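Local coordinates for putative cytoplasmic protein (Salmonella typhimurium LT2, PDB 2Q02) that is of unknown function but folds as a xylose isomerase-like TIM barrel and binds zinc, consistent with a possible isomerase activity, at residues A[23-28]-A[36-41]; A[74-79]-A[146-151]; A[89-94]-A[100-105]; A[153-158]-A[191-196]. All blocks are in the same frame, centred on the assembly; numbering follows the deposited sequence.

Overall arrangement
The four contacts sit round one closed barrel of eight parallel strands whose zinc site is formed by Glu-139, Asp-170, His-197 and Glu-245. Contacts 1, 3 and 4 each join a barrel strand to a helix of the outer layer; contact 2 joins two loops that follow strands 66-73 and 135-138. Contacts 1 and 2 lie on opposite sides of the chain's centre, about 25 Å apart between centres. The centre of contact 2 is about 13 Å from that of contact 4, where Leu-148 packs on Trp-153 and Ala-154, and about 16 Å from that of contact 3. Contact 1 comes nearest to the metal: the Glu-37 side chain is about 7 Å from a bound zinc ion.

Contact 1 (A[23-28]-A[36-41]); sequences AFFRLV and VELRND
Helix 23-28, which brings Phe-24, Phe-25 and Val-28 to the contact, runs nearly antiparallel to strand 36-39, with an angle of 164° between their directions and 10.7 Å between the axes at closest approach. Val-36 is the residue on which all three helix side chains converge. Val-36 CG1 lies 3.8 Å from Phe-24 CZ, and the two side chains run alongside one another, pointing opposite ways. The phenyl ring reaches that far because Phe-24 CG stands opposite its own backbone N (chi1 167°), extending the ring toward the strand. The same methyl, Val-36 CG1, is met by both branches of Val-28, the nearer being Val-28 CG2 at 3.9 Å. The other methyl, Val-36 CG2, is placed between backbone N and carbonyl carbon and turns to Phe-25 CE1, 4.0 Å away. Phe-25 CE1 also touches Leu-38 CD2 at 4.0 Å; there the leucine methyl comes to the ring edge, near its plane, and the side chains cross at about a right angle. The side chains that meet are all apolar. Glu-37 points away from the helix, into the barrel, where its OE2 is gripped by Thr-69, Asn-71 and the zinc ligand His-197, a second-shell position. Arg-39 holds Asp-41 side-on through NE and NH2, while its NH1 pairs with the zinc ligand Glu-245. Within the beta-alpha-beta unit 9-12, 21-30, 35-39, Phe-24 and Val-28 also rest on Ile-11 of the preceding strand, whereas Phe-25 and Leu-38 reach helix 53-62.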
loop_
_atom_site.group_PDB
_atom_site.type_symbol
_atom_site.label_atom_id
_atom_site.label_comp_id
_atom_site.label_asym_id
_atom_site.label_seq_id
_atom_site.Cartn_x
_atom_site.Cartn_y
_atom_site.Cartn_z
ATOM N N ALA A 23 -19.962 -3.901 5.356
ATOM C CA ALA A 23 -19.789 -5.298 4.963
ATOM C C ALA A 23 -18.306 -5.681 4.931
ATOM O O ALA A 23 -17.924 -6.773 5.329
ATOM C CB ALA A 23 -20.436 -5.546 3.594
ATOM N N PHE A 24 -17.478 -4.762 4.453
ATOM C CA PHE A 24 -16.040 -4.989 4.376
ATOM C C PHE A 24 -15.432 -5.070 5.781
ATOM O O PHE A 24 -14.697 -6.005 6.094
ATOM C CB PHE A 24 -15.370 -3.905 3.522
ATOM C CG PHE A 24 -13.885 -3.884 3.634
ATOM C CD1 PHE A 24 -13.145 -5.006 3.329
ATOM C CD2 PHE A 24 -13.219 -2.735 4.038
ATOM C CE1 PHE A 24 -11.770 -4.998 3.433
ATOM C CE2 PHE A 24 -11.829 -2.713 4.136
ATOM C CZ PHE A 24 -11.109 -3.855 3.843
ATOM N N PHE A 25 -15.777 -4.105 6.630
ATOM C CA PHE A 25 -15.289 -4.061 8.014
ATOM C C PHE A 25 -15.746 -5.280 8.805
ATOM O O PHE A 25 -14.977 -5.830 9.594
ATOM C CB PHE A 25 -15.782 -2.785 8.739
ATOM C CG PHE A 25 -15.031 -1.503 8.376
ATOM C CD1 PHE A 25 -14.212 -1.410 7.251
ATOM C CD2 PHE A 25 -15.178 -0.370 9.168
ATOM C CE1 PHE A 25 -13.551 -0.235 6.948
ATOM C CE2 PHE A 25 -14.506 0.805 8.857
ATOM C CZ PHE A 25 -13.701 0.866 7.748
ATOM N N ARG A 26 -16.998 -5.686 8.593
ATOM C CA ARG A 26 -17.590 -6.826 9.305
ATOM C C ARG A 26 -16.847 -8.124 8.936
ATOM O O ARG A 26 -16.603 -8.971 9.793
ATOM C CB ARG A 26 -19.107 -6.930 9.021
ATOM C CG ARG A 26 -19.818 -8.055 9.785
ATOM C CD ARG A 26 -21.340 -8.012 9.632
ATOM N NE ARG A 26 -21.740 -7.907 8.227
ATOM C CZ ARG A 26 -22.645 -7.056 7.727
ATOM N NH1 ARG A 26 -23.330 -6.214 8.507
ATOM N NH2 ARG A 26 -22.888 -7.067 6.415
ATOM N N LEU A 27 -16.464 -8.253 7.668
ATOM C CA LEU A 27 -15.692 -9.407 7.185
ATOM C C LEU A 27 -14.318 -9.477 7.856
ATOM O O LEU A 27 -13.920 -10.538 8.361
ATOM C CB LEU A 27 -15.556 -9.333 5.656
ATOM C CG LEU A 27 -14.830 -10.433 4.893
ATOM C CD1 LEU A 27 -15.357 -10.455 3.478
ATOM C CD2 LEU A 27 -13.327 -10.221 4.917
ATOM N N VAL A 28 -13.612 -8.343 7.870
ATOM C CA VAL A 28 -12.279 -8.262 8.476
ATOM C C VAL A 28 -12.325 -8.620 9.976
ATOM O O VAL A 28 -11.428 -9.303 10.478
ATOM C CB VAL A 28 -11.649 -6.866 8.263
ATOM C CG1 VAL A 28 -10.335 -6.723 9.033
ATOM C CG2 VAL A 28 -11.426 -6.600 6.785
ATOM N N VAL A 36 -7.141 -2.225 8.462
ATOM C CA VAL A 36 -7.540 -2.067 7.054
ATOM C C VAL A 36 -6.910 -0.848 6.425
ATOM O O VAL A 36 -6.336 -0.016 7.107
ATOM C CB VAL A 36 -9.079 -1.889 6.866
ATOM C CG1 VAL A 36 -9.817 -3.132 7.294
ATOM C CG2 VAL A 36 -9.591 -0.657 7.641
ATOM N N GLU A 37 -7.054 -0.752 5.114
ATOM C CA GLU A 37 -6.734 0.437 4.349
ATOM C C GLU A 37 -7.965 0.812 3.544
ATOM O O GLU A 37 -8.605 -0.059 2.937
ATOM C CB GLU A 37 -5.596 0.159 3.359
ATOM C CG GLU A 37 -4.245 -0.172 3.981
ATOM C CD GLU A 37 -3.166 -0.349 2.924
ATOM O OE1 GLU A 37 -3.013 -1.508 2.443
ATOM O OE2 GLU A 37 -2.509 0.672 2.557
ATOM N N LEU A 38 -8.281 2.099 3.508
ATOM C CA LEU A 38 -9.312 2.610 2.602
ATOM C C LEU A 38 -8.662 3.191 1.341
ATOM O O LEU A 38 -7.438 3.258 1.239
ATOM C CB LEU A 38 -10.211 3.633 3.313
ATOM C CG LEU A 38 -11.135 3.096 4.423
ATOM C CD1 LEU A 38 -11.953 4.212 5.027
ATOM C CD2 LEU A 38 -12.054 1.989 3.930
ATOM N N ARG A 39 -9.485 3.584 0.368
ATOM C CA ARG A 39 -8.986 3.996 -0.943
ATOM C C ARG A 39 -9.923 4.968 -1.707
ATOM O O ARG A 39 -11.163 4.867 -1.640
ATOM C CB ARG A 39 -8.780 2.763 -1.837
ATOM C CG ARG A 39 -8.125 1.522 -1.204
ATOM C CD ARG A 39 -8.003 0.439 -2.272
ATOM N NE ARG A 39 -7.287 0.979 -3.422
ATOM C CZ ARG A 39 -5.969 0.914 -3.599
ATOM N NH1 ARG A 39 -5.179 0.269 -2.751
ATOM N NH2 ARG A 39 -5.432 1.474 -4.658
ATOM N N ASN A 40 -9.327 5.872 -2.481
ATOM C CA ASN A 40 -10.124 6.823 -3.282
ATOM C C ASN A 40 -10.420 6.329 -4.717
ATOM O O ASN A 40 -11.010 7.061 -5.506
ATOM C CB ASN A 40 -9.472 8.212 -3.333
ATOM C CG ASN A 40 -8.251 8.242 -4.209
ATOM O OD1 ASN A 40 -7.676 7.194 -4.514
ATOM N ND2 ASN A 40 -7.836 9.445 -4.623
ATOM N N ASP A 41 -10.035 5.086 -5.036
ATOM C CA ASP A 41 -10.223 4.553 -6.395
ATOM C C ASP A 41 -11.131 3.313 -6.436
ATOM O O ASP A 41 -11.020 2.467 -7.333
ATOM C CB ASP A 41 -8.883 4.266 -7.073
ATOM C CG ASP A 41 -8.048 3.268 -6.329
ATOM O OD1 ASP A 41 -8.545 2.649 -5.372
ATOM O OD2 ASP A 41 -6.883 3.111 -6.729
#

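Contact 2 (A[74-79]-A[146-151]); sequences YPFNQL and SSLRSA
Ser-146 OG is held twice, by Leu-141 O and by the backbone N of Leu-148, the residue that packs on Phe-76 across the contact. The bond from Leu-148 N to Ser-146 OG measures 3.1 Å with an angle of 157° at the hydrogen and closes an ST turn. Leu-148, in this turn, reaches across: Leu-148 CD2 stands 3.9 Å from Phe-76 CZ, in the plane of the phenyl ring and at its edge. Phe-76 CG sits between its backbone N and carbonyl carbon (chi1 87°), and the ring swings out to the leucine from there. On one face of the Phe-76 ring lies the neighbouring amide oxygen, Asn-77 OD1, 4.1 Å above the plane and offset toward the rim. That oxygen is bonded to Thr-118 OG1 of helix 115-130. Facing Asn-77 is Ser-147, whose OG bonds to Leu-107 O. A type I turn from Pro-75 to Gln-78, closed by Gln-78 N to Pro-75 O, presents Phe-76 and Asn-77, and Pro-75 itself follows a cis peptide bond. The clear direct contact between the loops is the apolar touch of Phe-76 and Leu-148, while the polar groups beside it are anchored to a third loop and to helix 115-130, which suggests that shared neighbours contribute to the alignment.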
loop_
_atom_site.group_PDB
_atom_site.type_symbol
_atom_site.label_atom_id
_atom_site.label_comp_id
_atom_site.label_asym_id
_atom_site.label_seq_id
_atom_site.Cartn_x
_atom_site.Cartn_y
_atom_site.Cartn_z
ATOM N N TYR A 74 -1.791 10.725 -6.296
ATOM C CA TYR A 74 -1.034 10.556 -7.548
ATOM C C TYR A 74 -1.193 11.789 -8.453
ATOM O O TYR A 74 -2.294 12.320 -8.560
ATOM C CB TYR A 74 -1.462 9.265 -8.292
ATOM C CG TYR A 74 -0.818 9.116 -9.679
ATOM C CD1 TYR A 74 0.428 8.510 -9.820
ATOM C CD2 TYR A 74 -1.440 9.611 -10.830
ATOM C CE1 TYR A 74 1.044 8.395 -11.049
ATOM C CE2 TYR A 74 -0.822 9.512 -12.066
ATOM C CZ TYR A 74 0.433 8.901 -12.159
ATOM O OH TYR A 74 1.099 8.770 -13.351
ATOM N N PRO A 75 -0.090 12.282 -9.074
ATOM C CA PRO A 75 1.341 12.011 -8.845
ATOM C C PRO A 75 1.956 12.985 -7.836
ATOM O O PRO A 75 2.006 14.185 -8.086
ATOM C CB PRO A 75 1.950 12.182 -10.246
ATOM C CG PRO A 75 1.066 13.202 -10.925
ATOM C CD PRO A 75 -0.269 13.223 -10.198
ATOM N N PHE A 76 2.442 12.466 -6.714
ATOM C CA PHE A 76 2.954 13.335 -5.617
ATOM C C PHE A 76 4.140 14.161 -6.078
ATOM O O PHE A 76 4.460 15.229 -5.560
ATOM C CB PHE A 76 3.328 12.505 -4.366
ATOM C CG PHE A 76 4.736 11.953 -4.370
ATOM C CD1 PHE A 76 5.786 12.688 -3.845
ATOM C CD2 PHE A 76 4.993 10.663 -4.837
ATOM C CE1 PHE A 76 7.085 12.160 -3.816
ATOM C CE2 PHE A 76 6.281 10.120 -4.805
ATOM C CZ PHE A 76 7.327 10.882 -4.298
ATOM N N ASN A 77 4.736 13.590 -7.089
ATOM C CA ASN A 77 5.987 13.933 -7.687
ATOM C C ASN A 77 5.925 15.175 -8.598
ATOM O O ASN A 77 6.938 15.761 -8.924
ATOM C CB ASN A 77 6.299 12.681 -8.564
ATOM C CG ASN A 77 7.678 12.240 -8.440
ATOM O OD1 ASN A 77 8.479 12.862 -7.739
ATOM N ND2 ASN A 77 8.002 11.174 -9.119
ATOM N N GLN A 78 4.717 15.499 -9.058
ATOM C CA GLN A 78 4.447 16.566 -10.030
ATOM C C GLN A 78 3.411 17.485 -9.398
ATOM O O GLN A 78 2.235 17.526 -9.791
ATOM C CB GLN A 78 3.922 15.953 -11.326
ATOM C CG GLN A 78 3.509 16.955 -12.402
ATOM C CD GLN A 78 3.684 16.387 -13.793
ATOM O OE1 GLN A 78 2.692 16.068 -14.475
ATOM N NE2 GLN A 78 4.966 16.214 -14.219
ATOM N N LEU A 79 3.874 18.219 -8.396
ATOM C CA LEU A 79 3.005 18.851 -7.412
ATOM C C LEU A 79 2.489 20.233 -7.875
ATOM O O LEU A 79 2.886 21.281 -7.345
ATOM C CB LEU A 79 3.769 18.934 -6.073
ATOM C CG LEU A 79 3.043 19.033 -4.730
ATOM C CD1 LEU A 79 2.115 17.846 -4.511
ATOM C CD2 LEU A 79 4.072 19.133 -3.591
ATOM N N SER A 146 7.901 4.436 -14.646
ATOM C CA SER A 146 7.822 5.087 -13.338
ATOM C C SER A 146 8.991 6.026 -13.119
ATOM O O SER A 146 10.131 5.705 -13.440
ATOM C CB SER A 146 7.798 4.056 -12.218
ATOM O OG SER A 146 8.044 4.656 -10.967
ATOM N N SER A 147 8.685 7.199 -12.564
ATOM C CA SER A 147 9.707 8.190 -12.254
ATOM C C SER A 147 10.473 7.871 -10.971
ATOM O O SER A 147 11.452 8.528 -10.670
ATOM C CB SER A 147 9.085 9.589 -12.131
ATOM O OG SER A 147 8.262 9.686 -10.982
ATOM N N LEU A 148 10.011 6.890 -10.205
ATOM C CA LEU A 148 10.628 6.536 -8.928
ATOM C C LEU A 148 10.365 5.043 -8.643
ATOM O O LEU A 148 9.288 4.667 -8.185
ATOM C CB LEU A 148 10.076 7.443 -7.801
ATOM C CG LEU A 148 10.551 7.184 -6.359
ATOM C CD1 LEU A 148 12.080 7.351 -6.206
ATOM C CD2 LEU A 148 9.839 8.072 -5.344
ATOM N N ARG A 149 11.355 4.212 -8.946
ATOM C CA ARG A 149 11.220 2.757 -8.938
ATOM C C ARG A 149 11.944 2.046 -7.796
ATOM O O ARG A 149 11.558 0.944 -7.392
ATOM C CB ARG A 149 11.790 2.229 -10.248
ATOM C CG ARG A 149 11.273 2.966 -11.446
ATOM C CD ARG A 149 11.937 2.456 -12.688
ATOM N NE ARG A 149 11.669 1.041 -12.897
ATOM C CZ ARG A 149 12.473 0.202 -13.531
ATOM N NH1 ARG A 149 13.632 0.617 -14.021
ATOM N NH2 ARG A 149 12.106 -1.069 -13.672
ATOM N N SER A 150 13.013 2.670 -7.300
ATOM C CA SER A 150 13.851 2.084 -6.257
ATOM C C SER A 150 13.408 2.564 -4.886
ATOM O O SER A 150 13.312 3.777 -4.626
ATOM C CB SER A 150 15.326 2.434 -6.456
ATOM O OG SER A 150 16.098 2.054 -5.322
ATOM N N ALA A 151 13.143 1.600 -4.015
ATOM C CA ALA A 151 12.883 1.871 -2.610
ATOM C C ALA A 151 14.118 2.460 -1.916
ATOM O O ALA A 151 13.992 3.359 -1.067
ATOM C CB ALA A 151 12.404 0.607 -1.894
#

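Contact 3 (A[89-94]-A[100-105]); sequences GLLRDA and RALVLC
Leu-102 carries the strand side of this contact, its two methyls set against Leu-90 and Leu-91 of the helix. Of all the residues involved it loses the largest area to the other segment, and Leu-90 and Ala-94 follow. With Leu-102 CG opposite the backbone N (chi1 170°), the isobutyl group is carried outward from the barrel wall toward the helix. Its CD2 branch does most of the touching. Leu-102 CD2 lies 3.9 Å from Leu-90 CB, so that the root of Leu-90, rather than its end, is what meets the strand; the other methyl, Leu-102 CD1, is 4.0 Å from the same Leu-90 CB. The far end of Leu-90 goes elsewhere, its CD1 packing on Asn-40. Leu-91 meets the same methyl from a different direction: Leu-91 CD2 comes within 3.9 Å of Leu-102 CD2. Ala-94, one turn on from Leu-90 and tied to it by the backbone bond from Ala-94 N to Leu-90 O, also turns its CB toward the strand, although no direct touch is made; its methyl rests on Ile-70 of strand 66-73. Phe-129 of helix 115-130 touches Leu-91 and Leu-102 together, while Leu-102 is also in contact with Val-73. Strand 101-104 follows helix 81-97 in a beta-alpha-beta unit, and its backbone polar groups are engaged with the adjoining strands: Leu-102, for example, bonds with Gln-135 and Leu-137. The direct side-chain contact between helix and strand is apolar, consistent with packing and the exclusion of water in a buried hydrocarbon layer between the barrel wall and its helical coat.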
loop_
_atom_site.group_PDB
_atom_site.type_symbol
_atom_site.label_atom_id
_atom_site.label_comp_id
_atom_site.label_asym_id
_atom_site.label_seq_id
_atom_site.Cartn_x
_atom_site.Cartn_y
_atom_site.Cartn_z
ATOM N N GLY A 89 -7.679 17.371 0.005
ATOM C CA GLY A 89 -8.939 16.642 0.095
ATOM C C GLY A 89 -8.748 15.278 0.711
ATOM O O GLY A 89 -9.547 14.855 1.525
ATOM N N LEU A 90 -7.669 14.608 0.327
ATOM C CA LEU A 90 -7.338 13.295 0.861
ATOM C C LEU A 90 -6.784 13.342 2.293
ATOM O O LEU A 90 -6.977 12.388 3.065
ATOM C CB LEU A 90 -6.357 12.560 -0.051
ATOM C CG LEU A 90 -6.952 11.974 -1.329
ATOM C CD1 LEU A 90 -5.855 11.660 -2.372
ATOM C CD2 LEU A 90 -7.789 10.723 -1.033
ATOM N N LEU A 91 -6.091 14.436 2.638
ATOM C CA LEU A 91 -5.664 14.681 4.017
ATOM C C LEU A 91 -6.850 14.916 4.957
ATOM O O LEU A 91 -6.845 14.418 6.082
ATOM C CB LEU A 91 -4.666 15.831 4.077
ATOM C CG LEU A 91 -3.266 15.475 3.544
ATOM C CD1 LEU A 91 -2.453 16.734 3.283
ATOM C CD2 LEU A 91 -2.496 14.531 4.507
ATOM N N ARG A 92 -7.869 15.642 4.497
ATOM C CA ARG A 92 -9.131 15.754 5.253
ATOM C C ARG A 92 -9.787 14.396 5.463
ATOM O O ARG A 92 -10.312 14.119 6.556
ATOM C CB ARG A 92 -10.169 16.616 4.520
ATOM C CG ARG A 92 -9.927 18.088 4.549
ATOM C CD ARG A 92 -10.959 18.828 3.701
ATOM N NE ARG A 92 -10.264 19.693 2.748
ATOM C CZ ARG A 92 -10.473 19.744 1.434
ATOM N NH1 ARG A 92 -11.410 19.006 0.856
ATOM N NH2 ARG A 92 -9.752 20.565 0.690
ATOM N N ASP A 93 -9.808 13.595 4.391
ATOM C CA ASP A 93 -10.405 12.259 4.417
ATOM C C ASP A 93 -9.729 11.363 5.448
ATOM O O ASP A 93 -10.390 10.633 6.187
ATOM C CB ASP A 93 -10.306 11.598 3.026
ATOM C CG ASP A 93 -11.331 12.130 2.048
ATOM O OD1 ASP A 93 -12.307 12.785 2.497
ATOM O OD2 ASP A 93 -11.158 11.883 0.827
ATOM N N ALA A 94 -8.399 11.432 5.476
ATOM C CA ALA A 94 -7.585 10.639 6.396
ATOM C C ALA A 94 -7.804 11.100 7.829
ATOM O O ALA A 94 -8.054 10.280 8.725
ATOM C CB ALA A 94 -6.091 10.704 6.005
ATOM N N ARG A 100 -4.166 6.765 9.834
ATOM C CA ARG A 100 -2.844 7.092 10.341
ATOM C C ARG A 100 -1.960 7.718 9.255
ATOM O O ARG A 100 -1.190 8.639 9.512
ATOM C CB ARG A 100 -2.190 5.782 10.811
ATOM C CG ARG A 100 -0.824 5.940 11.463
ATOM C CD ARG A 100 -0.481 4.675 12.302
ATOM N NE ARG A 100 0.419 3.741 11.606
ATOM C CZ ARG A 100 0.564 2.455 11.918
ATOM N NH1 ARG A 100 -0.136 1.886 12.897
ATOM N NH2 ARG A 100 1.418 1.723 11.233
ATOM N N ALA A 101 -2.070 7.188 8.045
ATOM C CA ALA A 101 -1.157 7.540 6.981
ATOM C C ALA A 101 -1.909 7.754 5.660
ATOM O O ALA A 101 -3.040 7.241 5.461
ATOM C CB ALA A 101 -0.101 6.429 6.818
ATOM N N LEU A 102 -1.276 8.521 4.769
ATOM C CA LEU A 102 -1.737 8.638 3.394
ATOM C C LEU A 102 -0.578 8.245 2.476
ATOM O O LEU A 102 0.594 8.634 2.683
ATOM C CB LEU A 102 -2.254 10.045 3.087
ATOM C CG LEU A 102 -2.587 10.484 1.656
ATOM C CD1 LEU A 102 -3.791 9.746 1.129
ATOM C CD2 LEU A 102 -2.842 11.959 1.621
ATOM N N VAL A 103 -0.923 7.456 1.460
ATOM C CA VAL A 103 0.061 6.925 0.522
ATOM C C VAL A 103 0.308 7.878 -0.637
ATOM O O VAL A 103 -0.630 8.453 -1.200
ATOM C CB VAL A 103 -0.411 5.568 -0.053
ATOM C CG1 VAL A 103 0.563 5.063 -1.116
ATOM C CG2 VAL A 103 -0.568 4.545 1.045
ATOM N N LEU A 104 1.577 7.998 -1.019
ATOM C CA LEU A 104 2.016 8.886 -2.112
ATOM C C LEU A 104 2.655 8.070 -3.254
ATOM O O LEU A 104 3.573 7.262 -3.029
ATOM C CB LEU A 104 3.038 9.890 -1.584
ATOM C CG LEU A 104 2.544 10.819 -0.473
ATOM C CD1 LEU A 104 3.699 11.431 0.283
ATOM C CD2 LEU A 104 1.665 11.932 -1.023
ATOM N N CYS A 105 2.158 8.274 -4.470
ATOM C CA CYS A 105 2.645 7.541 -5.625
ATOM C C CYS A 105 3.266 8.472 -6.641
ATOM O O CYS A 105 2.675 9.517 -6.958
ATOM C CB CYS A 105 1.494 6.799 -6.316
ATOM S SG CYS A 105 0.900 5.369 -5.386
#

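Contact 4 (A[153-158]-A[191-196]); sequences WAQQLI and SAIGLV
Gln-155 reaches from the helix to Ala-192 and Ile-193 with the end of its side chain, and everything close in this contact gathers round its NE2. The chain leaves with CG opposite the carbonyl carbon (chi1 -71°) and stays extended beyond it, carrying the amide to the residue just before the strand and to the strand's first residue. Gln-155 NE2 makes a weak hydrogen bond to Ala-192 O, at 3.5 Å and with an angle of 149°; its stronger partner is Asp-189 O, in the loop before the strand. Gln-155 NE2 also lies 3.6 Å from Ala-192 CB and 3.8 Å from Ile-193 CG1, so the amide nitrogen lies against a backbone carbonyl and two hydrocarbon groups. Val-167 of strand 166-170 also touches Gln-155, and the backbone of Ala-192 is bonded to that valine. Away from this compact point the contact thins quickly. Ala-192 is partly exposed, neighbouring Ser-191 is exposed and bonds to Asp-189 OD1 through its OG, and on the helix Trp-153 turns outward to the surface. Ile-158 points toward the strand yet packs on Val-167 and on Ile-122 of helix 115-130. Helix 151-161 also rests on strand 166-170, which lies between, and reaches the next, 193-198, through a single long side chain, as expected for neighbouring elements in the successive beta-alpha units of a TIM barrel.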
loop_
_atom_site.group_PDB
_atom_site.type_symbol
_atom_site.label_atom_id
_atom_site.label_comp_id
_atom_site.label_asym_id
_atom_site.label_seq_id
_atom_site.Cartn_x
_atom_site.Cartn_y
_atom_site.Cartn_z
ATOM N N TRP A 153 16.574 4.302 -3.293
ATOM C CA TRP A 153 16.721 5.674 -3.774
ATOM C C TRP A 153 15.627 6.563 -3.166
ATOM O O TRP A 153 15.895 7.703 -2.799
ATOM C CB TRP A 153 16.679 5.677 -5.306
ATOM C CG TRP A 153 16.812 6.987 -5.986
ATOM C CD1 TRP A 153 15.877 7.585 -6.776
ATOM C CD2 TRP A 153 17.954 7.865 -5.978
ATOM N NE1 TRP A 153 16.358 8.785 -7.254
ATOM C CE2 TRP A 153 17.632 8.977 -6.788
ATOM C CE3 TRP A 153 19.221 7.813 -5.373
ATOM C CZ2 TRP A 153 18.527 10.039 -7.011
ATOM C CZ3 TRP A 153 20.128 8.887 -5.601
ATOM C CH2 TRP A 153 19.767 9.977 -6.412
ATOM N N ALA A 154 14.409 6.026 -3.046
ATOM C CA ALA A 154 13.322 6.734 -2.377
ATOM C C ALA A 154 13.678 7.075 -0.919
ATOM O O ALA A 154 13.382 8.168 -0.448
ATOM C CB ALA A 154 12.036 5.914 -2.434
ATOM N N GLN A 155 14.292 6.127 -0.212
ATOM C CA GLN A 155 14.721 6.363 1.166
ATOM C C GLN A 155 15.792 7.467 1.230
ATOM O O GLN A 155 15.814 8.281 2.147
ATOM C CB GLN A 155 15.249 5.071 1.813
ATOM C CG GLN A 155 14.182 4.054 2.101
ATOM C CD GLN A 155 14.702 2.801 2.820
ATOM O OE1 GLN A 155 15.861 2.381 2.653
ATOM N NE2 GLN A 155 13.833 2.204 3.640
ATOM N N GLN A 156 16.657 7.500 0.227
ATOM C CA GLN A 156 17.706 8.512 0.165
ATOM C C GLN A 156 17.128 9.915 -0.011
ATOM O O GLN A 156 17.569 10.869 0.643
ATOM C CB GLN A 156 18.672 8.207 -0.975
ATOM C CG GLN A 156 19.979 8.937 -0.839
ATOM C CD GLN A 156 20.815 8.862 -2.092
ATOM O OE1 GLN A 156 21.324 7.791 -2.467
ATOM N NE2 GLN A 156 20.959 10.003 -2.758
ATOM N N LEU A 157 16.158 10.027 -0.905
ATOM C CA LEU A 157 15.525 11.307 -1.204
ATOM C C LEU A 157 14.791 11.852 0.021
ATOM O O LEU A 157 14.868 13.047 0.312
ATOM C CB LEU A 157 14.565 11.148 -2.399
ATOM C CG LEU A 157 15.227 10.780 -3.748
ATOM C CD1 LEU A 157 14.215 10.834 -4.835
ATOM C CD2 LEU A 157 16.432 11.685 -4.122
ATOM N N ILE A 158 14.094 10.961 0.729
ATOM C CA ILE A 158 13.407 11.303 1.982
ATOM C C ILE A 158 14.393 11.891 3.015
ATOM O O ILE A 158 14.111 12.926 3.646
ATOM C CB ILE A 158 12.614 10.069 2.533
ATOM C CG1 ILE A 158 11.349 9.870 1.681
ATOM C CG2 ILE A 158 12.218 10.213 3.999
ATOM C CD1 ILE A 158 10.635 8.557 1.883
ATOM N N SER A 191 14.093 -0.115 9.041
ATOM C CA SER A 191 13.407 0.735 9.990
ATOM C C SER A 191 12.636 1.870 9.308
ATOM O O SER A 191 11.707 2.415 9.902
ATOM C CB SER A 191 14.421 1.310 10.996
ATOM O OG SER A 191 15.091 2.443 10.449
ATOM N N ALA A 192 13.030 2.227 8.084
ATOM C CA ALA A 192 12.399 3.323 7.318
ATOM C C ALA A 192 11.427 2.816 6.258
ATOM O O ALA A 192 11.078 3.556 5.308
ATOM C CB ALA A 192 13.464 4.173 6.645
ATOM N N ILE A 193 11.029 1.556 6.410
ATOM C CA ILE A 193 9.965 0.953 5.617
ATOM C C ILE A 193 8.731 1.012 6.514
ATOM O O ILE A 193 8.698 0.359 7.570
ATOM C CB ILE A 193 10.294 -0.527 5.259
ATOM C CG1 ILE A 193 11.394 -0.596 4.207
ATOM C CG2 ILE A 193 9.056 -1.272 4.732
ATOM C CD1 ILE A 193 11.970 -1.990 4.054
ATOM N N GLY A 194 7.720 1.770 6.107
ATOM C CA GLY A 194 6.559 2.006 6.976
ATOM C C GLY A 194 5.415 1.020 6.815
ATOM O O GLY A 194 4.559 0.898 7.698
ATOM N N LEU A 195 5.380 0.351 5.667
ATOM C CA LEU A 195 4.344 -0.628 5.384
ATOM C C LEU A 195 4.784 -1.516 4.245
ATOM O O LEU A 195 5.630 -1.121 3.443
ATOM C CB LEU A 195 3.075 0.095 5.010
ATOM C CG LEU A 195 1.839 -0.701 4.648
ATOM C CD1 LEU A 195 1.378 -1.456 5.830
ATOM C CD2 LEU A 195 0.743 0.260 4.164
ATOM N N VAL A 196 4.225 -2.722 4.191
ATOM C CA VAL A 196 4.480 -3.636 3.074
ATOM C C VAL A 196 3.155 -4.071 2.456
ATOM O O VAL A 196 2.208 -4.390 3.183
ATOM C CB VAL A 196 5.310 -4.879 3.497
ATOM C CG1 VAL A 196 5.493 -5.819 2.340
ATOM C CG2 VAL A 196 6.678 -4.444 4.059
#